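Local coordinates for protein Pre-mRNA-splicing factor SAD1 (Saccharomyces cerevisiae, PDB 4MSX) that promotes assembly of newly made U4 snRNA into the U4/U6 snRNP and is required for pre-mRNA splicing, although built as a catalytically inactive deubiquitinase, at residues S78-C83 against N124-K129; N90-L95 against K129-P134; Q102-K107 against P134-I139; F111-S114 against N118-V121; L148-F153 against K238-H243. All coordinates share one frame; numbering follows the deposited sequence.

Contact 1: residues S78-C83 against N124-K129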
# COMPACT_ATOMS: atom_id res chain seq x y z
N SER A 78 8.14 0.35 14.06
CA SER A 78 8.93 -0.81 14.45
C SER A 78 8.06 -1.89 15.10
O SER A 78 6.94 -1.61 15.56
CB SER A 78 10.04 -0.38 15.42
OG SER A 78 10.97 0.47 14.76
N GLU A 79 8.59 -3.11 15.16
CA GLU A 79 7.93 -4.19 15.85
C GLU A 79 7.76 -3.73 17.33
O GLU A 79 8.71 -3.25 17.94
CB GLU A 79 8.81 -5.47 15.83
CG GLU A 79 8.10 -6.69 16.39
CD GLU A 79 8.96 -7.98 16.38
OE1 GLU A 79 10.13 -7.97 15.92
OE2 GLU A 79 8.43 -9.02 16.87
N LYS A 80 6.58 -3.91 17.87
CA LYS A 80 6.21 -3.48 19.18
C LYS A 80 6.66 -4.55 20.18
O LYS A 80 5.85 -5.33 20.69
CB LYS A 80 4.70 -3.31 19.22
CG LYS A 80 4.20 -2.63 20.46
CD LYS A 80 2.69 -2.57 20.49
CE LYS A 80 2.10 -3.94 20.84
NZ LYS A 80 0.62 -3.88 21.13
N ILE A 81 7.96 -4.62 20.39
CA ILE A 81 8.45 -5.49 21.45
C ILE A 81 9.47 -4.76 22.31
O ILE A 81 10.19 -3.89 21.84
CB ILE A 81 9.13 -6.78 20.92
CG1 ILE A 81 10.25 -6.42 19.94
CG2 ILE A 81 8.09 -7.71 20.29
CD1 ILE A 81 11.04 -7.66 19.48
N CYS A 82 9.55 -5.19 23.57
CA CYS A 82 10.52 -4.65 24.54
C CYS A 82 11.93 -4.99 24.10
O CYS A 82 12.23 -6.14 23.83
CB CYS A 82 10.22 -5.30 25.90
SG CYS A 82 11.55 -4.95 27.16
N CYS A 83 12.82 -4.00 23.98
CA CYS A 83 14.18 -4.27 23.50
C CYS A 83 15.08 -5.00 24.54
O CYS A 83 16.21 -5.36 24.22
CB CYS A 83 14.88 -2.97 23.06
SG CYS A 83 15.35 -1.81 24.52
N ASN A 124 2.51 4.60 26.33
CA ASN A 124 2.10 3.20 26.29
C ASN A 124 1.66 2.92 24.85
O ASN A 124 0.76 3.60 24.38
CB ASN A 124 0.89 2.94 27.22
CG ASN A 124 0.49 1.48 27.26
OD1 ASN A 124 0.26 0.85 26.22
ND2 ASN A 124 0.44 0.91 28.47
N LEU A 125 2.29 1.96 24.17
CA LEU A 125 2.05 1.77 22.71
C LEU A 125 0.71 1.11 22.39
O LEU A 125 0.30 1.06 21.23
CB LEU A 125 3.18 0.96 22.07
CG LEU A 125 4.49 1.75 22.03
CD1 LEU A 125 5.62 0.90 21.52
CD2 LEU A 125 4.33 3.10 21.21
N THR A 126 0.04 0.58 23.41
CA THR A 126 -1.21 -0.11 23.21
C THR A 126 -2.40 0.78 23.55
O THR A 126 -3.36 0.85 22.77
CB THR A 126 -1.27 -1.41 24.02
OG1 THR A 126 -0.36 -2.35 23.46
CG2 THR A 126 -2.67 -1.98 23.99
N SER A 127 -2.33 1.52 24.65
CA SER A 127 -3.44 2.37 25.06
C SER A 127 -3.23 3.81 24.63
O SER A 127 -4.13 4.65 24.72
CB SER A 127 -3.58 2.33 26.58
OG SER A 127 -2.45 2.96 27.18
N LEU A 128 -2.02 4.12 24.17
CA LEU A 128 -1.67 5.50 23.80
C LEU A 128 -1.83 6.56 24.93
O LEU A 128 -1.97 7.76 24.66
CB LEU A 128 -2.46 5.91 22.54
CG LEU A 128 -2.24 5.03 21.31
CD1 LEU A 128 -2.95 5.71 20.11
CD2 LEU A 128 -0.76 4.84 21.02
N LYS A 129 -1.77 6.14 26.18
CA LYS A 129 -1.68 7.10 27.29
C LYS A 129 -0.20 7.36 27.67
O LYS A 129 0.63 6.47 27.53
CB LYS A 129 -2.41 6.52 28.50
CG LYS A 129 -3.93 6.53 28.36
CD LYS A 129 -4.55 5.53 29.31
CE LYS A 129 -6.07 5.55 29.24
NZ LYS A 129 -6.59 4.34 29.96
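Two backbone amides grip Asn124 OD1, those of Thr126 and Ser127, and the turn they fasten presents the Thr126 hydroxyl to Lys80. The amide of Thr126 donates at 2.8 Å to Asn124 OD1 and lies in the plane of the carboxamide, whereas the amide of Ser127, 3.1 Å from Asn124 OD1, comes from above that plane. The two bonds make an Asx turn and an Asx motif, and they fix the rotation of the Asn124 amide.

The opposing segment brings one long side chain to this turn. Lys80 is the centre of an inverse gamma turn and leaves the backbone with CG anti to its own N (chi1 -170°). The chain then runs straight until it bends at chi3 (75°), which carries the ammonium across Thr126 at about a right angle, with NZ of Lys80 3.0 Å from Thr126 OG1 in a hydrogen bond. On the way, the lysine methylenes slide alongside Leu125 in the opposite sense: CD of Lys80 lies 3.9 Å from CB of Leu125, and CG of Lys80 is equally near CD1 of Leu125. A methionine in place of Lys80 would probably keep part of the apolar lining of Leu125 but leave the Thr126 hydroxyl without its charged partner.

The contact lies at the surface and ties the loop ahead of strand 91-94 to the turn between strands 121-124 and 130-132. Leu125 bonds through its backbone to Val91, packs on Cys93 of strand 91-94, and also touches Tyr100 of edge strand 100-102.

Contact 2: residues N90-L95 against K129-P134. With ZN (zinc ion), chain B.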
# COMPACT_ATOMS: atom_id res chain seq x y z
N ASN A 90 2.56 -5.19 27.12
CA ASN A 90 2.69 -3.89 27.80
C ASN A 90 3.97 -3.12 27.44
O ASN A 90 4.81 -2.82 28.29
CB ASN A 90 2.64 -4.08 29.31
CG ASN A 90 1.35 -4.70 29.76
OD1 ASN A 90 0.28 -4.30 29.31
ND2 ASN A 90 1.44 -5.69 30.64
N VAL A 91 4.12 -2.81 26.15
CA VAL A 91 5.35 -2.20 25.70
C VAL A 91 5.16 -0.68 25.71
O VAL A 91 4.08 -0.18 25.36
CB VAL A 91 5.73 -2.70 24.27
CG1 VAL A 91 7.01 -2.07 23.78
CG2 VAL A 91 5.89 -4.21 24.30
N TYR A 92 6.20 0.05 26.13
CA TYR A 92 6.16 1.51 26.20
C TYR A 92 7.28 2.02 25.32
O TYR A 92 8.32 1.37 25.18
CB TYR A 92 6.38 2.03 27.65
CG TYR A 92 5.21 1.76 28.56
CD1 TYR A 92 4.90 0.46 28.95
CD2 TYR A 92 4.41 2.80 29.02
CE1 TYR A 92 3.80 0.21 29.77
CE2 TYR A 92 3.32 2.57 29.83
CZ TYR A 92 3.03 1.28 30.21
OH TYR A 92 1.93 1.04 31.00
N CYS A 93 7.09 3.21 24.77
CA CYS A 93 8.16 3.85 24.06
C CYS A 93 8.69 4.96 24.96
O CYS A 93 7.92 5.80 25.42
CB CYS A 93 7.66 4.46 22.75
SG CYS A 93 8.92 5.35 21.80
N CYS A 94 10.00 4.96 25.15
CA CYS A 94 10.69 6.04 25.80
C CYS A 94 10.75 7.23 24.85
O CYS A 94 11.22 7.12 23.72
CB CYS A 94 12.14 5.66 26.20
SG CYS A 94 12.96 7.17 26.91
N LEU A 95 10.26 8.39 25.31
CA LEU A 95 10.06 9.51 24.37
C LEU A 95 11.28 10.38 24.37
O LEU A 95 11.33 11.34 23.61
CB LEU A 95 8.79 10.34 24.69
CG LEU A 95 7.51 9.49 24.69
CD1 LEU A 95 6.24 10.35 25.03
CD2 LEU A 95 7.28 8.84 23.29
N LYS A 129 -1.77 6.14 26.18
CA LYS A 129 -1.68 7.10 27.29
C LYS A 129 -0.20 7.36 27.67
O LYS A 129 0.63 6.47 27.53
CB LYS A 129 -2.41 6.52 28.50
CG LYS A 129 -3.93 6.53 28.36
CD LYS A 129 -4.55 5.53 29.31
CE LYS A 129 -6.07 5.55 29.24
NZ LYS A 129 -6.59 4.34 29.96
N PHE A 130 0.10 8.58 28.08
CA PHE A 130 1.44 9.01 28.41
C PHE A 130 1.68 8.91 29.92
O PHE A 130 0.77 9.23 30.73
CB PHE A 130 1.61 10.46 28.05
CG PHE A 130 1.58 10.73 26.56
CD1 PHE A 130 0.37 10.98 25.91
CD2 PHE A 130 2.77 10.69 25.81
CE1 PHE A 130 0.36 11.24 24.54
CE2 PHE A 130 2.75 10.96 24.42
CZ PHE A 130 1.54 11.23 23.81
N TYR A 131 2.90 8.54 30.29
CA TYR A 131 3.23 8.32 31.71
C TYR A 131 4.55 8.95 32.03
O TYR A 131 5.48 8.97 31.20
CB TYR A 131 3.29 6.84 32.03
CG TYR A 131 1.97 6.18 31.97
CD1 TYR A 131 1.15 6.10 33.10
CD2 TYR A 131 1.47 5.69 30.76
CE1 TYR A 131 -0.12 5.51 33.04
CE2 TYR A 131 0.23 5.10 30.70
CZ TYR A 131 -0.57 5.02 31.82
OH TYR A 131 -1.81 4.45 31.73
N MET A 132 4.66 9.41 33.28
CA MET A 132 5.91 9.82 33.85
C MET A 132 6.42 8.66 34.69
O MET A 132 5.66 8.06 35.47
CB MET A 132 5.70 11.04 34.76
CG MET A 132 5.40 12.32 34.04
SD MET A 132 6.79 12.84 33.00
CE MET A 132 6.30 14.53 32.62
N LEU A 133 7.69 8.34 34.52
CA LEU A 133 8.35 7.29 35.34
C LEU A 133 9.66 7.86 35.86
O LEU A 133 10.40 8.53 35.13
CB LEU A 133 8.59 5.99 34.53
CG LEU A 133 7.38 5.22 33.98
CD1 LEU A 133 7.80 3.98 33.12
CD2 LEU A 133 6.48 4.75 35.11
N PRO A 134 10.02 7.55 37.14
CA PRO A 134 9.42 6.59 38.08
C PRO A 134 8.21 7.10 38.88
O PRO A 134 7.70 6.30 39.67
CB PRO A 134 10.58 6.25 39.06
CG PRO A 134 11.50 7.44 39.04
CD PRO A 134 11.31 8.10 37.61
ZN ZN B . 15.15 6.40 26.95
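Tyr92 and Tyr131 meet across a strand that lies between their own: strands 91-94 and 130-132 both pair antiparallel with strand 121-124, and therefore run parallel to each other without bonding directly. Their closest CA atoms, those of Tyr92 and Phe130, are 9.1 Å apart, so side chains must span the gap.

On one face of the sheet the two tyrosines do so in an offset edge-to-face pair. With CG anti to the carbonyl carbon (chi1 -71°), Tyr92 directs its ring edge at the face of Tyr131, with planes 72° apart and ring centroids separated by 5.9 Å. The closest atoms are Tyr92 CE2 and Tyr131 CD2, at 3.7 Å, the latter lying near the plane of the Tyr92 ring. Beyond the rings, the Tyr92 hydroxyl is hydrogen-bonded to NH1 of Arg104, which anchors and satisfies the polar end of the ring.

Because Phe130 precedes Tyr131 in a strand, its side chain emerges on the other face. There Leu95 crosses it at about a right angle and sets one methyl, CD1, against the ring edge, 3.6 Å from Phe130 CD2. Both pairs are buried and wholly apolar where they touch. Between Tyr92 and Leu95 in the chain, Cys94 turns its SG to the zinc ion at 2.3 Å, completing the site with Cys97, His113 and His119.

Strand 121-124 fills the middle of the arrangement: Leu95 packs on Val121, Phe130 on Leu123 and Cys94 on Phe122, while strand 137-138 lies beyond 130-132 at the sheet edge.

Contact 3: residues Q102-K107 against P134-I139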
# COMPACT_ATOMS: atom_id res chain seq x y z
N GLN A 102 9.23 -2.88 28.05
CA GLN A 102 8.05 -3.35 28.78
C GLN A 102 7.91 -2.55 30.10
O GLN A 102 8.91 -2.36 30.76
CB GLN A 102 8.24 -4.83 29.12
CG GLN A 102 7.05 -5.40 29.91
CD GLN A 102 7.10 -6.92 29.99
OE1 GLN A 102 6.39 -7.61 29.25
NE2 GLN A 102 7.98 -7.43 30.84
N GLY A 103 6.70 -2.14 30.49
CA GLY A 103 6.51 -1.34 31.70
C GLY A 103 5.28 -1.80 32.45
O GLY A 103 4.67 -2.80 32.06
N ARG A 104 4.87 -1.08 33.50
CA ARG A 104 5.58 0.10 33.99
C ARG A 104 5.81 0.01 35.52
O ARG A 104 6.25 0.97 36.13
CB ARG A 104 4.80 1.38 33.68
CG ARG A 104 3.38 1.39 34.18
CD ARG A 104 2.72 2.76 33.88
NE ARG A 104 1.46 2.96 34.60
CZ ARG A 104 0.29 2.44 34.22
NH1 ARG A 104 0.21 1.68 33.13
NH2 ARG A 104 -0.80 2.66 34.94
N HIS A 105 5.54 -1.16 36.10
CA HIS A 105 5.77 -1.43 37.53
C HIS A 105 7.26 -1.41 37.91
O HIS A 105 8.15 -1.51 37.03
CB HIS A 105 5.18 -2.81 37.88
CG HIS A 105 5.76 -3.92 37.07
ND1 HIS A 105 6.93 -4.57 37.41
CD2 HIS A 105 5.35 -4.48 35.90
CE1 HIS A 105 7.20 -5.50 36.50
NE2 HIS A 105 6.26 -5.46 35.57
N GLU A 106 7.57 -1.29 39.21
CA GLU A 106 8.97 -1.34 39.61
C GLU A 106 9.52 -2.66 39.21
O GLU A 106 8.78 -3.64 39.18
CB GLU A 106 9.13 -1.26 41.16
CG GLU A 106 8.36 -0.19 41.83
CD GLU A 106 8.59 -0.13 43.38
OE1 GLU A 106 9.66 -0.55 43.93
OE2 GLU A 106 7.65 0.36 44.05
N LYS A 107 10.81 -2.70 38.92
CA LYS A 107 11.45 -3.90 38.39
C LYS A 107 11.22 -4.13 36.86
O LYS A 107 12.00 -4.87 36.24
CB LYS A 107 11.08 -5.14 39.19
CG LYS A 107 11.50 -5.01 40.68
CD LYS A 107 11.96 -6.36 41.25
CE LYS A 107 12.50 -6.19 42.67
NZ LYS A 107 11.59 -5.34 43.52
N PRO A 134 10.02 7.55 37.14
CA PRO A 134 9.42 6.59 38.08
C PRO A 134 8.21 7.10 38.88
O PRO A 134 7.70 6.30 39.67
CB PRO A 134 10.58 6.25 39.06
CG PRO A 134 11.50 7.44 39.04
CD PRO A 134 11.31 8.10 37.61
N GLN A 135 7.72 8.33 38.64
CA GLN A 135 6.53 8.79 39.37
C GLN A 135 5.43 7.77 39.19
O GLN A 135 4.65 7.53 40.08
CB GLN A 135 6.02 10.16 38.89
CG GLN A 135 6.98 11.33 39.07
CD GLN A 135 8.04 11.44 37.97
OE1 GLN A 135 8.41 10.45 37.26
NE2 GLN A 135 8.57 12.67 37.83
N ASN A 136 5.36 7.17 38.00
CA ASN A 136 4.23 6.28 37.67
C ASN A 136 2.84 6.96 37.75
O ASN A 136 1.89 6.42 38.31
CB ASN A 136 4.24 5.02 38.52
CG ASN A 136 3.51 3.88 37.86
OD1 ASN A 136 2.73 4.10 36.92
ND2 ASN A 136 3.77 2.65 38.31
N VAL A 137 2.73 8.14 37.15
CA VAL A 137 1.44 8.82 37.05
C VAL A 137 1.13 9.11 35.57
O VAL A 137 2.03 9.47 34.83
CB VAL A 137 1.45 10.11 37.85
CG1 VAL A 137 1.79 9.79 39.33
CG2 VAL A 137 2.49 11.07 37.31
N GLN A 138 -0.11 8.94 35.16
CA GLN A 138 -0.54 9.31 33.79
C GLN A 138 -0.50 10.81 33.58
O GLN A 138 -0.88 11.59 34.48
CB GLN A 138 -1.94 8.77 33.50
CG GLN A 138 -2.47 9.17 32.12
CD GLN A 138 -3.80 8.51 31.76
OE1 GLN A 138 -4.35 7.72 32.54
NE2 GLN A 138 -4.29 8.80 30.57
N ILE A 139 -0.03 11.25 32.41
CA ILE A 139 -0.08 12.66 32.06
C ILE A 139 -1.49 12.92 31.52
O ILE A 139 -1.86 12.47 30.42
CB ILE A 139 0.99 13.06 31.03
CG1 ILE A 139 2.39 12.75 31.55
CG2 ILE A 139 0.89 14.55 30.71
CD1 ILE A 139 3.54 13.18 30.57
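Arg104 and Asn136 carry the contact through a single firm point, the hydrogen bond from Arg104 NE to Asn136 OD1 at 2.9 Å. Arg104 CG lies between the backbone N and the carbonyl carbon (chi1 55°), and the chain extends from there to bring NE to the amide. The acceptor sits at the edge of the guanidinium, near its plane, and NE in turn lies in the plane of the amide, on a lone pair of OD1, although the N-H is bent away from a straight line (141°). The two flat groups stand 82° apart, close to perpendicular. Packing is tight here, since Arg104 CD also comes to 3.3 Å from Asn136 OD1. Bonds from NE and NH1, to a loop asparagine and to Tyr92 of strand 91-94, hold the guanidinium at two points. Arg104 O, buried by the contact, has no polar partner in the model.

The solvent side is loose. His105, an exposed residue, points away from the 134-139 segment and ties its own loop instead, with ND1 of His105 donating to the backbone O of exposed Glu106 at 2.7 Å.

The backbone is unusual at both partners: a cis peptide precedes Arg104, and Asn136 has the left-handed conformation of a G1 beta bulge, paired with Val137 opposite Met132. The contact thus joins the loop between strand 100-102 and helix 109-116 to the bulge just ahead of edge strand 137-138, with Tyr131 of the neighbouring strand 130-132 lying against the arginine.

Contact 4: residues F111-S114 against N118-V121. With ZN (zinc ion), chain B.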
# COMPACT_ATOMS: atom_id res chain seq x y z
N PHE A 111 10.66 1.01 33.86
CA PHE A 111 10.86 1.67 35.19
C PHE A 111 12.39 1.76 35.45
O PHE A 111 12.95 2.84 35.70
CB PHE A 111 10.11 0.89 36.22
CG PHE A 111 9.84 1.67 37.50
CD1 PHE A 111 10.82 1.77 38.47
CD2 PHE A 111 8.61 2.30 37.72
CE1 PHE A 111 10.58 2.48 39.68
CE2 PHE A 111 8.36 3.01 38.90
CZ PHE A 111 9.37 3.09 39.89
N ILE A 112 13.10 0.64 35.30
CA ILE A 112 14.56 0.67 35.42
C ILE A 112 15.24 1.61 34.45
O ILE A 112 16.17 2.33 34.81
CB ILE A 112 15.18 -0.76 35.27
CG1 ILE A 112 14.70 -1.64 36.41
CG2 ILE A 112 16.67 -0.70 35.13
CD1 ILE A 112 15.15 -3.11 36.23
N HIS A 113 14.80 1.60 33.19
CA HIS A 113 15.36 2.52 32.22
C HIS A 113 15.18 3.95 32.73
O HIS A 113 16.05 4.80 32.51
CB HIS A 113 14.54 2.42 30.90
CG HIS A 113 15.03 3.30 29.79
ND1 HIS A 113 16.20 3.06 29.10
CD2 HIS A 113 14.46 4.37 29.19
CE1 HIS A 113 16.36 3.99 28.17
NE2 HIS A 113 15.31 4.79 28.20
N SER A 114 14.04 4.22 33.34
CA SER A 114 13.71 5.63 33.62
C SER A 114 14.69 6.15 34.68
O SER A 114 15.17 7.26 34.58
CB SER A 114 12.28 5.79 34.07
OG SER A 114 12.01 5.36 35.39
N ASN A 118 17.85 8.06 33.20
CA ASN A 118 17.34 9.41 33.47
C ASN A 118 16.43 9.85 32.30
O ASN A 118 16.61 10.97 31.81
CB ASN A 118 18.51 10.40 33.54
CG ASN A 118 18.08 11.81 34.05
OD1 ASN A 118 17.08 11.97 34.77
ND2 ASN A 118 18.86 12.81 33.66
N HIS A 119 15.50 8.98 31.86
CA HIS A 119 14.52 9.31 30.75
C HIS A 119 13.16 9.08 31.38
O HIS A 119 12.90 7.99 31.88
CB HIS A 119 14.77 8.41 29.48
CG HIS A 119 16.05 8.71 28.78
ND1 HIS A 119 16.55 7.93 27.75
CD2 HIS A 119 16.97 9.68 28.98
CE1 HIS A 119 17.70 8.43 27.33
NE2 HIS A 119 17.99 9.48 28.07
N HIS A 120 12.29 10.09 31.43
CA HIS A 120 11.13 9.99 32.31
C HIS A 120 9.77 10.06 31.65
O HIS A 120 8.78 9.85 32.35
CB HIS A 120 11.24 11.09 33.40
CG HIS A 120 12.49 10.95 34.21
ND1 HIS A 120 12.59 10.04 35.24
CD2 HIS A 120 13.72 11.50 34.06
CE1 HIS A 120 13.83 10.07 35.73
NE2 HIS A 120 14.53 10.95 35.04
N VAL A 121 9.71 10.31 30.33
CA VAL A 121 8.38 10.44 29.66
C VAL A 121 8.19 9.26 28.67
O VAL A 121 9.07 9.06 27.83
CB VAL A 121 8.30 11.78 28.87
CG1 VAL A 121 6.84 12.07 28.38
CG2 VAL A 121 8.81 12.93 29.75
ZN ZN B . 15.15 6.40 26.95
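His113 and His119 meet at the zinc ion, one offering NE2 at 2.0 Å from the metal and the other ND1 at 2.2 Å. His113 CG stands anti to the backbone N (chi1 -178°), which carries NE2 to the metal. The two rings approach obliquely, their planes 72° apart, and the coordinating atoms come within 3.4 Å of each other because both bind the metal. Cys94 and Cys97 supply the remaining two ligands.

Behind the histidines, the end of the helix probably helps to set their spacing. The amide of His119 donates a weak hydrogen bond to Ser114 O (3.2 Å), and His119 O returns a CA-H...O contact at 3.0 Å from Ser114 CA. With positive phi, Asn118 is the C-prime residue of the Schellman motif that ends the helix and turns the chain back to the metal. Ser114 OG reaches a lone pair of Phe111 O at 2.7 Å.

Farther out, His120 NE2 donates to Asn118 OD1 at 2.8 Å while its ND1 bonds to Leu133 O, and the ring of His113 stacks on Tyr101. The result is a Cys2His2 zinc site with a CxxC pair, consistent with a degenerate zinc finger of the UBP type.

Contact 5: residues L148-F153 against K238-H243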
# COMPACT_ATOMS: atom_id res chain seq x y z
N LEU A 148 2.45 16.61 22.86
CA LEU A 148 1.87 15.30 23.09
C LEU A 148 0.85 14.90 22.00
O LEU A 148 0.79 13.71 21.58
CB LEU A 148 1.24 15.23 24.47
CG LEU A 148 2.26 15.39 25.63
CD1 LEU A 148 1.61 15.12 26.99
CD2 LEU A 148 3.46 14.47 25.42
N ASN A 149 0.03 15.85 21.55
CA ASN A 149 -0.88 15.59 20.45
C ASN A 149 -0.08 15.09 19.25
O ASN A 149 -0.47 14.15 18.59
CB ASN A 149 -1.63 16.88 20.01
CG ASN A 149 -2.67 17.35 21.02
OD1 ASN A 149 -3.25 16.55 21.77
ND2 ASN A 149 -2.91 18.67 21.05
N SER A 150 1.00 15.79 18.95
CA SER A 150 1.87 15.49 17.83
C SER A 150 2.38 14.05 17.93
O SER A 150 2.37 13.31 16.95
CB SER A 150 3.05 16.45 17.91
OG SER A 150 4.02 16.23 16.92
N ILE A 151 2.82 13.64 19.12
CA ILE A 151 3.37 12.29 19.28
C ILE A 151 2.32 11.22 19.20
O ILE A 151 2.51 10.19 18.54
CB ILE A 151 4.17 12.16 20.65
CG1 ILE A 151 5.45 12.96 20.52
CG2 ILE A 151 4.48 10.69 20.95
CD1 ILE A 151 6.10 13.24 21.94
N LYS A 152 1.17 11.50 19.79
CA LYS A 152 0.09 10.52 19.75
C LYS A 152 -0.38 10.38 18.26
O LYS A 152 -0.76 9.29 17.81
CB LYS A 152 -1.09 11.00 20.58
CG LYS A 152 -2.17 9.96 20.78
CD LYS A 152 -3.22 10.51 21.74
CE LYS A 152 -4.39 9.57 21.93
NZ LYS A 152 -5.36 10.12 22.94
N PHE A 153 -0.33 11.47 17.53
CA PHE A 153 -0.76 11.43 16.11
C PHE A 153 0.26 10.60 15.26
O PHE A 153 -0.13 9.89 14.32
CB PHE A 153 -0.83 12.81 15.57
CG PHE A 153 -1.53 12.90 14.22
CD1 PHE A 153 -0.85 12.59 13.05
CD2 PHE A 153 -2.85 13.33 14.15
CE1 PHE A 153 -1.48 12.70 11.80
CE2 PHE A 153 -3.50 13.45 12.88
CZ PHE A 153 -2.80 13.15 11.73
N LYS A 238 1.38 14.86 8.84
CA LYS A 238 2.31 15.32 9.89
C LYS A 238 3.43 14.31 10.24
O LYS A 238 3.86 14.19 11.39
CB LYS A 238 1.48 15.60 11.16
CG LYS A 238 0.56 16.82 11.00
CD LYS A 238 -0.72 16.75 11.89
CE LYS A 238 -0.49 16.44 13.34
NZ LYS A 238 -1.72 16.74 14.19
N LEU A 239 3.88 13.56 9.24
CA LEU A 239 4.92 12.55 9.49
C LEU A 239 6.18 13.18 10.07
O LEU A 239 6.60 14.23 9.62
CB LEU A 239 5.31 11.90 8.14
CG LEU A 239 4.22 11.01 7.53
CD1 LEU A 239 4.63 10.53 6.12
CD2 LEU A 239 3.97 9.80 8.45
N PHE A 240 6.87 12.50 10.99
CA PHE A 240 8.15 13.01 11.46
C PHE A 240 9.22 12.90 10.40
O PHE A 240 10.06 13.78 10.26
CB PHE A 240 8.55 12.28 12.75
CG PHE A 240 7.69 12.66 13.95
CD1 PHE A 240 6.73 13.68 13.86
CD2 PHE A 240 7.83 11.98 15.17
CE1 PHE A 240 5.92 14.02 14.96
CE2 PHE A 240 7.03 12.32 16.28
CZ PHE A 240 6.08 13.33 16.19
N LYS A 241 9.18 11.81 9.63
CA LYS A 241 10.04 11.70 8.47
C LYS A 241 9.19 11.22 7.28
O LYS A 241 8.27 10.43 7.45
CB LYS A 241 11.20 10.74 8.71
CG LYS A 241 10.78 9.36 9.14
CD LYS A 241 12.02 8.57 9.67
CE LYS A 241 11.67 7.12 10.02
NZ LYS A 241 10.59 7.02 11.07
N HIS A 242 9.53 11.69 6.10
CA HIS A 242 8.62 11.59 4.97
C HIS A 242 8.64 10.20 4.26
O HIS A 242 8.47 10.13 3.04
CB HIS A 242 8.93 12.71 3.96
CG HIS A 242 10.24 12.53 3.26
ND1 HIS A 242 11.30 11.88 3.84
CD2 HIS A 242 10.65 12.89 2.02
CE1 HIS A 242 12.32 11.86 3.00
NE2 HIS A 242 11.95 12.46 1.89
N HIS A 243 8.79 9.12 5.01
CA HIS A 243 8.74 7.74 4.48
C HIS A 243 8.39 6.77 5.58
O HIS A 243 8.44 7.12 6.77
CB HIS A 243 10.07 7.31 3.84
CG HIS A 243 11.28 7.62 4.67
ND1 HIS A 243 11.74 6.80 5.67
CD2 HIS A 243 12.15 8.66 4.61
CE1 HIS A 243 12.83 7.31 6.20
NE2 HIS A 243 13.10 8.45 5.58
O HOH W 1 2.44 14.23 14.36
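Phe153 leaves its helix with CG anti to the backbone N (chi1 -168°), holding its ring out toward Lys238, whose chain bends at chi3 (50°) and lays its end across one face of that ring. CE of Lys238 lies almost over the ring centre, 3.8 Å from the Phe153 centroid, in a CH-pi contact. NZ of Lys238 follows at 3.9 Å from the same centroid, 25° off the ring normal, as a cation-pi interaction.

Beside this pair, the ring edge of Phe240 meets Ser150, with OG of Ser150 3.5 Å from Phe240 CE1. That hydroxyl has its polar partner in Arg71. The tip of Phe240 also reaches Ile151, whose CG1 is 4.4 Å from Phe240 CZ. A water bridges the backbones, donating to Ser150 O at 2.7 Å and to Lys238 O at 3.3 Å.

Exchanging Phe153 for a serine would probably leave the Lys238 ammonium without its pi partner and free the lysine chain to swing.

Helix 146-155 of the zinc-finger region is thereby joined to a loop of the USP-like region. No direct hydrogen bond links the two segments, so their hold rests on aromatic and apolar contact, one cation-pi pair and a bridging water.

Overall arrangement
From the N terminus, contacts 1, 2, 3 and 4 open in that order, at 78-83, 90-95, 102-107 and 111-114. Contact 4 closes first, a short loop that ends helix 109-116, and it falls within the spans of the other three. These then close in the order they opened, at 124-129, 129-134 and 134-139, so each crosses the others; contacts 1 and 2 share Lys129, contacts 2 and 3 share Pro134. Together they tie the loops and five-stranded sheet of the zinc finger to one another; contacts 2 and 4 reach the metal. Contact 5 follows in series, closing a far longer loop from helix 146-155 to the USP-like region.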